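Beta-agarase (Persicobacter, PDB 6AII) is a GH16-family beta-agarase that cleaves agarose, producing neoagarobiose, and carries a bound calcium ion in its catalytic domain. Local coordinates at residues A[104-116]-A[276-288]. Sequence-based numbering, arbitrary orientation.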
ATOM      1  N   GLN A 104       7.444  -7.127  16.077  1.00 17.05           N
ATOM      2  CA  GLN A 104       8.102  -5.913  15.776  1.00 16.79           C
ATOM      3  C   GLN A 104       8.178  -5.767  14.260  1.00 17.73           C
ATOM      4  O   GLN A 104       8.437  -6.792  13.605  1.00 17.48           O
ATOM      5  CB  GLN A 104       9.485  -5.840  16.412  1.00 18.41           C
ATOM      6  CG  GLN A 104       9.437  -5.781  17.962  1.00 18.94           C
ATOM      7  CD  GLN A 104       9.162  -7.115  18.588  1.00 19.44           C
ATOM      8  OE1 GLN A 104       9.816  -8.144  18.296  1.00 19.96           O
ATOM      9  NE2 GLN A 104       8.122  -7.156  19.479  1.00 17.59           N
ATOM     10  N   MET A 105       7.853  -4.586  13.795  1.00 17.72           N
ATOM     11  CA  MET A 105       7.607  -4.421  12.353  1.00 17.63           C
ATOM     12  C   MET A 105       8.100  -3.078  11.905  1.00 18.55           C
ATOM     13  O   MET A 105       8.492  -2.260  12.699  1.00 21.01           O
ATOM     14  CB  MET A 105       6.105  -4.579  12.074  1.00 16.47           C
ATOM     15  CG  MET A 105       5.652  -6.018  12.163  1.00 17.07           C
ATOM     16  SD  MET A 105       3.861  -6.181  11.883  1.00 20.38           S
ATOM     17  CE  MET A 105       3.748  -7.654  10.912  1.00 21.22           C
ATOM     18  N   GLY A 106       8.107  -2.821  10.601  1.00 18.39           N
ATOM     19  CA  GLY A 106       8.571  -1.542  10.116  1.00 20.09           C
ATOM     20  C   GLY A 106       7.504  -0.749   9.396  1.00 19.84           C
ATOM     21  O   GLY A 106       6.492  -1.291   8.861  1.00 19.55           O
ATOM     22  N   CYS A 107       7.734   0.564   9.337  1.00 19.89           N
ATOM     23  CA  CYS A 107       6.850   1.498   8.714  1.00 19.91           C
ATOM     24  C   CYS A 107       7.697   2.640   8.151  1.00 21.88           C
ATOM     25  O   CYS A 107       8.603   3.102   8.856  1.00 21.66           O
ATOM     26  CB  CYS A 107       5.818   1.993   9.727  1.00 20.51           C
ATOM     27  SG  CYS A 107       4.638   3.149   9.048  1.00 22.02           S
ATOM     28  N   VAL A 108       7.441   3.023   6.897  1.00 19.02           N
ATOM     29  CA  VAL A 108       8.193   4.057   6.245  1.00 20.40           C
ATOM     30  C   VAL A 108       7.258   5.141   5.733  1.00 19.16           C
ATOM     31  O   VAL A 108       6.217   4.814   5.126  1.00 19.74           O
ATOM     32  CB  VAL A 108       8.999   3.424   5.098  1.00 20.35           C
ATOM     33  CG1 VAL A 108       9.657   4.488   4.271  1.00 22.44           C
ATOM     34  CG2 VAL A 108      10.010   2.441   5.658  1.00 21.87           C
ATOM     35  N   VAL A 109       7.602   6.459   5.937  1.00 18.53           N
ATOM     36  CA  VAL A 109       6.766   7.531   5.467  1.00 19.99           C
ATOM     37  C   VAL A 109       7.631   8.530   4.693  1.00 19.29           C
ATOM     38  O   VAL A 109       8.742   8.893   5.152  1.00 20.86           O
ATOM     39  CB  VAL A 109       6.021   8.232   6.611  1.00 21.95           C
ATOM     40  CG1 VAL A 109       5.176   9.351   6.031  1.00 21.95           C
ATOM     41  CG2 VAL A 109       5.151   7.263   7.405  1.00 24.13           C
ATOM     42  N   SER A 110       7.197   8.949   3.527  1.00 18.50           N
ATOM     43  CA  SER A 110       8.005   9.877   2.746  1.00 20.27           C
ATOM     44  C   SER A 110       8.087  11.250   3.419  1.00 22.58           C
ATOM     45  O   SER A 110       7.187  11.629   4.144  1.00 21.66           O
ATOM     46  CB  SER A 110       7.437  10.072   1.360  1.00 19.05           C
ATOM     47  OG  SER A 110       6.184  10.686   1.352  1.00 18.93           O
ATOM     48  N   LYS A 111       9.211  11.905   3.174  1.00 22.91           N
ATOM     49  CA  LYS A 111       9.326  13.333   3.467  1.00 25.51           C
ATOM     50  C   LYS A 111       8.478  14.147   2.488  1.00 24.13           C
ATOM     51  O   LYS A 111       7.783  15.079   2.872  1.00 26.99           O
ATOM     52  CB  LYS A 111      10.787  13.774   3.373  1.00 25.19           C
ATOM     53  CG  LYS A 111      10.941  15.264   3.711  1.00 30.02           C
ATOM     54  CD  LYS A 111      12.356  15.718   3.585  1.00 33.19           C
ATOM     55  CE  LYS A 111      13.169  15.388   4.800  1.00 42.32           C
ATOM     56  NZ  LYS A 111      14.583  15.809   4.618  1.00 53.28           N
ATOM     57  N   GLY A 112       8.526  13.809   1.213  1.00 22.76           N
ATOM     58  CA  GLY A 112       7.844  14.555   0.200  1.00 24.17           C
ATOM     59  C   GLY A 112       6.384  14.179   0.033  1.00 23.85           C
ATOM     60  O   GLY A 112       5.865  13.264   0.736  1.00 23.39           O
ATOM     61  N   HIS A 113       5.737  14.953  -0.847  1.00 23.53           N
ATOM     62  CA  HIS A 113       4.379  14.778  -1.194  1.00 21.77           C
ATOM     63  C   HIS A 113       4.203  14.584  -2.703  1.00 23.32           C
ATOM     64  O   HIS A 113       5.000  15.063  -3.538  1.00 23.66           O
ATOM     65  CB  HIS A 113       3.489  15.970  -0.776  1.00 22.51           C
ATOM     66  CG  HIS A 113       3.399  16.173   0.689  1.00 22.49           C
ATOM     67  ND1 HIS A 113       4.433  16.740   1.425  1.00 26.72           N
ATOM     68  CD2 HIS A 113       2.379  15.978   1.549  1.00 25.42           C
ATOM     69  CE1 HIS A 113       4.064  16.804   2.710  1.00 28.11           C
ATOM     70  NE2 HIS A 113       2.794  16.367   2.800  1.00 25.00           N
ATOM     71  N   VAL A 114       3.081  13.969  -3.056  1.00 20.64           N
ATOM     72  CA  VAL A 114       2.605  14.002  -4.423  1.00 22.49           C
ATOM     73  C   VAL A 114       1.206  14.611  -4.483  1.00 20.83           C
ATOM     74  O   VAL A 114       0.479  14.626  -3.493  1.00 21.81           O
ATOM     75  CB  VAL A 114       2.620  12.600  -5.054  1.00 21.13           C
ATOM     76  CG1 VAL A 114       4.001  11.969  -4.988  1.00 24.79           C
ATOM     77  CG2 VAL A 114       1.637  11.693  -4.385  1.00 22.54           C
ATOM     78  N   GLN A 115       0.865  15.118  -5.655  1.00 21.10           N
ATOM     79  CA  GLN A 115      -0.453  15.646  -5.957  1.00 22.06           C
ATOM     80  C   GLN A 115      -0.752  15.426  -7.428  1.00 20.64           C
ATOM     81  O   GLN A 115       0.184  15.480  -8.302  1.00 21.02           O
ATOM     82  CB  GLN A 115      -0.486  17.148  -5.598  1.00 24.22           C
ATOM     83  CG  GLN A 115      -1.796  17.814  -5.908  1.00 26.36           C
ATOM     84  CD  GLN A 115      -1.800  19.241  -5.409  1.00 31.22           C
ATOM     85  OE1 GLN A 115      -0.851  19.991  -5.666  1.00 31.01           O
ATOM     86  NE2 GLN A 115      -2.870  19.601  -4.715  1.00 29.71           N
ATOM     87  N   TYR A 116      -2.018  15.262  -7.758  1.00 21.41           N
ATOM     88  CA  TYR A 116      -2.430  15.036  -9.114  1.00 20.47           C
ATOM     89  C   TYR A 116      -1.934  16.205  -9.982  1.00 21.76           C
ATOM     90  O   TYR A 116      -1.863  17.320  -9.452  1.00 23.35           O
ATOM     91  CB  TYR A 116      -3.952  14.977  -9.264  1.00 22.53           C
ATOM     92  CG  TYR A 116      -4.682  16.293  -9.126  1.00 21.25           C
ATOM     93  CD1 TYR A 116      -4.979  16.786  -7.885  1.00 21.69           C
ATOM     94  CD2 TYR A 116      -4.908  17.086 -10.234  1.00 24.31           C
ATOM     95  CE1 TYR A 116      -5.559  18.039  -7.732  1.00 25.38           C
ATOM     96  CE2 TYR A 116      -5.477  18.344 -10.092  1.00 25.26           C
ATOM     97  CZ  TYR A 116      -5.805  18.803  -8.845  1.00 26.04           C
ATOM     98  OH  TYR A 116      -6.403  20.043  -8.644  1.00 28.59           O
ATOM     99  N   LEU A 276     -10.563  14.336  -4.974  1.00 24.57           N
ATOM    100  CA  LEU A 276      -9.301  14.054  -4.279  1.00 25.00           C
ATOM    101  C   LEU A 276      -8.259  15.095  -4.701  1.00 23.24           C
ATOM    102  O   LEU A 276      -7.772  15.001  -5.821  1.00 22.81           O
ATOM    103  CB  LEU A 276      -8.811  12.667  -4.706  1.00 25.96           C
ATOM    104  CG  LEU A 276      -9.579  11.493  -4.119  1.00 29.26           C
ATOM    105  CD1 LEU A 276      -9.126  10.174  -4.764  1.00 29.62           C
ATOM    106  CD2 LEU A 276      -9.379  11.439  -2.648  1.00 27.20           C
ATOM    107  N   THR A 277      -7.891  16.025  -3.830  1.00 23.59           N
ATOM    108  CA  THR A 277      -6.986  17.095  -4.220  1.00 24.51           C
ATOM    109  C   THR A 277      -5.811  17.262  -3.292  1.00 23.58           C
ATOM    110  O   THR A 277      -4.869  17.978  -3.660  1.00 26.87           O
ATOM    111  CB  THR A 277      -7.688  18.471  -4.279  1.00 25.30           C
ATOM    112  OG1 THR A 277      -8.128  18.858  -2.986  1.00 26.10           O
ATOM    113  CG2 THR A 277      -8.862  18.479  -5.222  1.00 28.07           C
ATOM    114  N   LYS A 278      -5.861  16.776  -2.053  1.00 23.07           N
ATOM    115  CA  LYS A 278      -4.897  17.223  -1.073  1.00 23.47           C
ATOM    116  C   LYS A 278      -3.549  16.519  -1.279  1.00 23.32           C
ATOM    117  O   LYS A 278      -3.534  15.287  -1.507  1.00 23.17           O
ATOM    118  CB  LYS A 278      -5.412  16.940   0.322  1.00 24.70           C
ATOM    119  CG  LYS A 278      -6.612  17.800   0.690  1.00 24.91           C
ATOM    120  CD  LYS A 278      -7.196  17.513   2.046  1.00 25.69           C
ATOM    121  CE  LYS A 278      -8.270  18.550   2.330  1.00 27.14           C
ATOM    122  NZ  LYS A 278      -8.991  18.158   3.546  1.00 28.34           N
ATOM    123  N   PRO A 279      -2.445  17.209  -1.154  1.00 22.88           N
ATOM    124  CA  PRO A 279      -1.115  16.542  -1.314  1.00 23.23           C
ATOM    125  C   PRO A 279      -0.988  15.386  -0.332  1.00 23.84           C
ATOM    126  O   PRO A 279      -1.422  15.504   0.801  1.00 21.93           O
ATOM    127  CB  PRO A 279      -0.077  17.620  -1.009  1.00 24.86           C
ATOM    128  CG  PRO A 279      -0.797  18.874  -1.504  1.00 26.72           C
ATOM    129  CD  PRO A 279      -2.223  18.675  -1.031  1.00 24.67           C
ATOM    130  N   MET A 280      -0.334  14.306  -0.797  1.00 22.39           N
ATOM    131  CA  MET A 280      -0.226  13.120   0.005  1.00 21.03           C
ATOM    132  C   MET A 280       1.222  12.666   0.174  1.00 20.07           C
ATOM    133  O   MET A 280       2.043  12.739  -0.772  1.00 22.57           O
ATOM    134  CB  MET A 280      -1.030  11.987  -0.609  1.00 20.44           C
ATOM    135  CG  MET A 280      -2.481  12.309  -0.738  1.00 23.04           C
ATOM    136  SD  MET A 280      -3.418  10.843  -1.312  1.00 22.31           S
ATOM    137  CE  MET A 280      -5.011  11.611  -1.552  1.00 22.27           C
ATOM    138  N   LYS A 281       1.496  12.100   1.365  1.00 19.30           N
ATOM    139  CA  LYS A 281       2.773  11.395   1.613  1.00 17.84           C
ATOM    140  C   LYS A 281       2.555   9.923   1.214  1.00 18.90           C
ATOM    141  O   LYS A 281       1.413   9.462   1.308  1.00 20.04           O
ATOM    142  CB  LYS A 281       3.215  11.447   3.066  1.00 19.67           C
ATOM    143  CG  LYS A 281       3.647  12.853   3.506  1.00 21.13           C
ATOM    144  CD  LYS A 281       4.067  12.909   4.940  1.00 24.53           C
ATOM    145  CE  LYS A 281       4.517  14.315   5.308  1.00 28.46           C
ATOM    146  NZ  LYS A 281       5.049  14.293   6.692  1.00 29.98           N
ATOM    147  N   LEU A 282       3.642   9.266   0.812  1.00 19.20           N
ATOM    148  CA  LEU A 282       3.620   7.832   0.524  1.00 19.30           C
ATOM    149  C   LEU A 282       4.027   7.103   1.807  1.00 19.48           C
ATOM    150  O   LEU A 282       5.014   7.437   2.479  1.00 20.94           O
ATOM    151  CB  LEU A 282       4.579   7.562  -0.640  1.00 19.92           C
ATOM    152  CG  LEU A 282       4.762   6.092  -1.022  1.00 20.30           C
ATOM    153  CD1 LEU A 282       3.488   5.529  -1.596  1.00 19.88           C
ATOM    154  CD2 LEU A 282       5.903   5.982  -2.024  1.00 22.41           C
ATOM    155  N   ILE A 283       3.289   6.017   2.117  1.00 19.80           N
ATOM    156  CA  ILE A 283       3.549   5.188   3.234  1.00 19.88           C
ATOM    157  C   ILE A 283       3.736   3.754   2.709  1.00 19.44           C
ATOM    158  O   ILE A 283       2.907   3.280   1.913  1.00 18.59           O
ATOM    159  CB  ILE A 283       2.379   5.288   4.259  1.00 21.71           C
ATOM    160  CG1 ILE A 283       2.149   6.760   4.654  1.00 25.00           C
ATOM    161  CG2 ILE A 283       2.625   4.389   5.466  1.00 21.22           C
ATOM    162  CD1 ILE A 283       1.168   7.003   5.766  1.00 30.20           C
ATOM    163  N   ILE A 284       4.790   3.101   3.160  1.00 18.39           N
ATOM    164  CA  ILE A 284       4.987   1.657   2.885  1.00 18.14           C
ATOM    165  C   ILE A 284       5.226   0.981   4.236  1.00 18.22           C
ATOM    166  O   ILE A 284       6.082   1.386   5.002  1.00 19.23           O
ATOM    167  CB  ILE A 284       6.152   1.387   1.945  1.00 21.12           C
ATOM    168  CG1 ILE A 284       6.005   2.234   0.681  1.00 26.87           C
ATOM    169  CG2 ILE A 284       6.191  -0.113   1.666  1.00 20.92           C
ATOM    170  CD1 ILE A 284       6.985   1.851  -0.402  1.00 30.01           C
ATOM    171  N   ASN A 285       4.403  -0.007   4.543  1.00 18.42           N
ATOM    172  CA  ASN A 285       4.536  -0.595   5.855  1.00 20.60           C
ATOM    173  C   ASN A 285       4.006  -2.027   5.870  1.00 19.13           C
ATOM    174  O   ASN A 285       3.293  -2.488   4.949  1.00 18.90           O
ATOM    175  CB  ASN A 285       3.793   0.198   6.946  1.00 21.16           C
ATOM    176  CG  ASN A 285       2.295  -0.063   6.954  1.00 25.44           C
ATOM    177  OD1 ASN A 285       1.569   0.445   6.124  1.00 28.76           O
ATOM    178  ND2 ASN A 285       1.789  -0.857   7.878  1.00 30.17           N
ATOM    179  N   ILE A 286       4.327  -2.703   6.976  1.00 17.81           N
ATOM    180  CA  ILE A 286       3.741  -3.987   7.277  1.00 16.45           C
ATOM    181  C   ILE A 286       3.028  -3.873   8.633  1.00 18.45           C
ATOM    182  O   ILE A 286       3.354  -2.992   9.428  1.00 18.29           O
ATOM    183  CB  ILE A 286       4.757  -5.137   7.295  1.00 16.44           C
ATOM    184  CG1 ILE A 286       5.784  -5.001   8.425  1.00 17.73           C
ATOM    185  CG2 ILE A 286       5.407  -5.257   5.891  1.00 15.77           C
ATOM    186  CD1 ILE A 286       6.861  -6.094   8.494  1.00 18.18           C
ATOM    187  N   GLU A 287       1.977  -4.640   8.804  1.00 17.42           N
ATOM    188  CA  GLU A 287       1.260  -4.597  10.061  1.00 18.70           C
ATOM    189  C   GLU A 287       0.500  -5.892  10.281  1.00 19.71           C
ATOM    190  O   GLU A 287       0.169  -6.623   9.358  1.00 18.66           O
ATOM    191  CB  GLU A 287       0.320  -3.403  10.081  1.00 23.64           C
ATOM    192  CG  GLU A 287      -0.642  -3.289   9.009  1.00 23.89           C
ATOM    193  CD  GLU A 287      -1.409  -1.926   8.950  1.00 23.14           C
ATOM    194  OE1 GLU A 287      -0.882  -0.820   9.173  1.00 25.47           O
ATOM    195  OE2 GLU A 287      -2.620  -2.036   8.800  1.00 28.55           O
ATOM    196  N   ALA A 288       0.161  -6.079  11.548  1.00 19.07           N
ATOM    197  CA  ALA A 288      -0.712  -7.184  12.005  1.00 20.11           C
ATOM    198  C   ALA A 288      -1.956  -6.513  12.545  1.00 23.32           C
ATOM    199  O   ALA A 288      -1.896  -6.013  13.679  1.00 21.52           O
ATOM    200  CB  ALA A 288      -0.031  -8.040  13.004  1.00 23.21           C
TER
HETATM  201  O   HOH W   1       7.313  12.527   6.791  1.00 28.08           O
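Val108 and Ile284 pair through both backbone bonds, Val108 N to Ile284 O at 2.8 Å and Ile284 N back to Val108 O, where strands 107-110 and 280-287 run antiparallel in one sheet of the beta-sandwich (jelly roll) expected of a GH16 catalytic domain. A second two-bond pair, Val114 with Met280, follows after the register slips by two residues. Ser110 bridges the slip: its backbone N bonds to Leu282 O, while OG, at chi1 65° between its own N and carbonyl carbon, accepts from Leu282 N at 3.0 Å and donates to Gly112 O. With an alanine here Leu282 N would probably lose this acceptor and Gly112 O its donor, leaving the turn freer to shift. Farther on, the extended side chain of Gln115 sends NE2 to Thr277 O, 2.8 Å away and nearly in the amide plane.

Around the turn, Lys281 lays CG over one face of the His113 imidazole, a CH-pi contact 3.9 Å from the ring centroid, and its NZ reaches Ser110 O through a water. The ring's NE2 is hydrogen-bonded to Asp140 OD1. Val109 CG2 packs beside Ile283 CG1, and Cys107 SG lies against Asn285 CB; on the other side of the sheet Ile284 meets Met313 and Ile318 of strand 312-325. At the far end Met105 rests CB on Ile286 CG1; its SD comes to 3.5 Å from Glu287 CA, and the bend at chi3 (140°) turns CE toward the Glu287 carbonyl carbon.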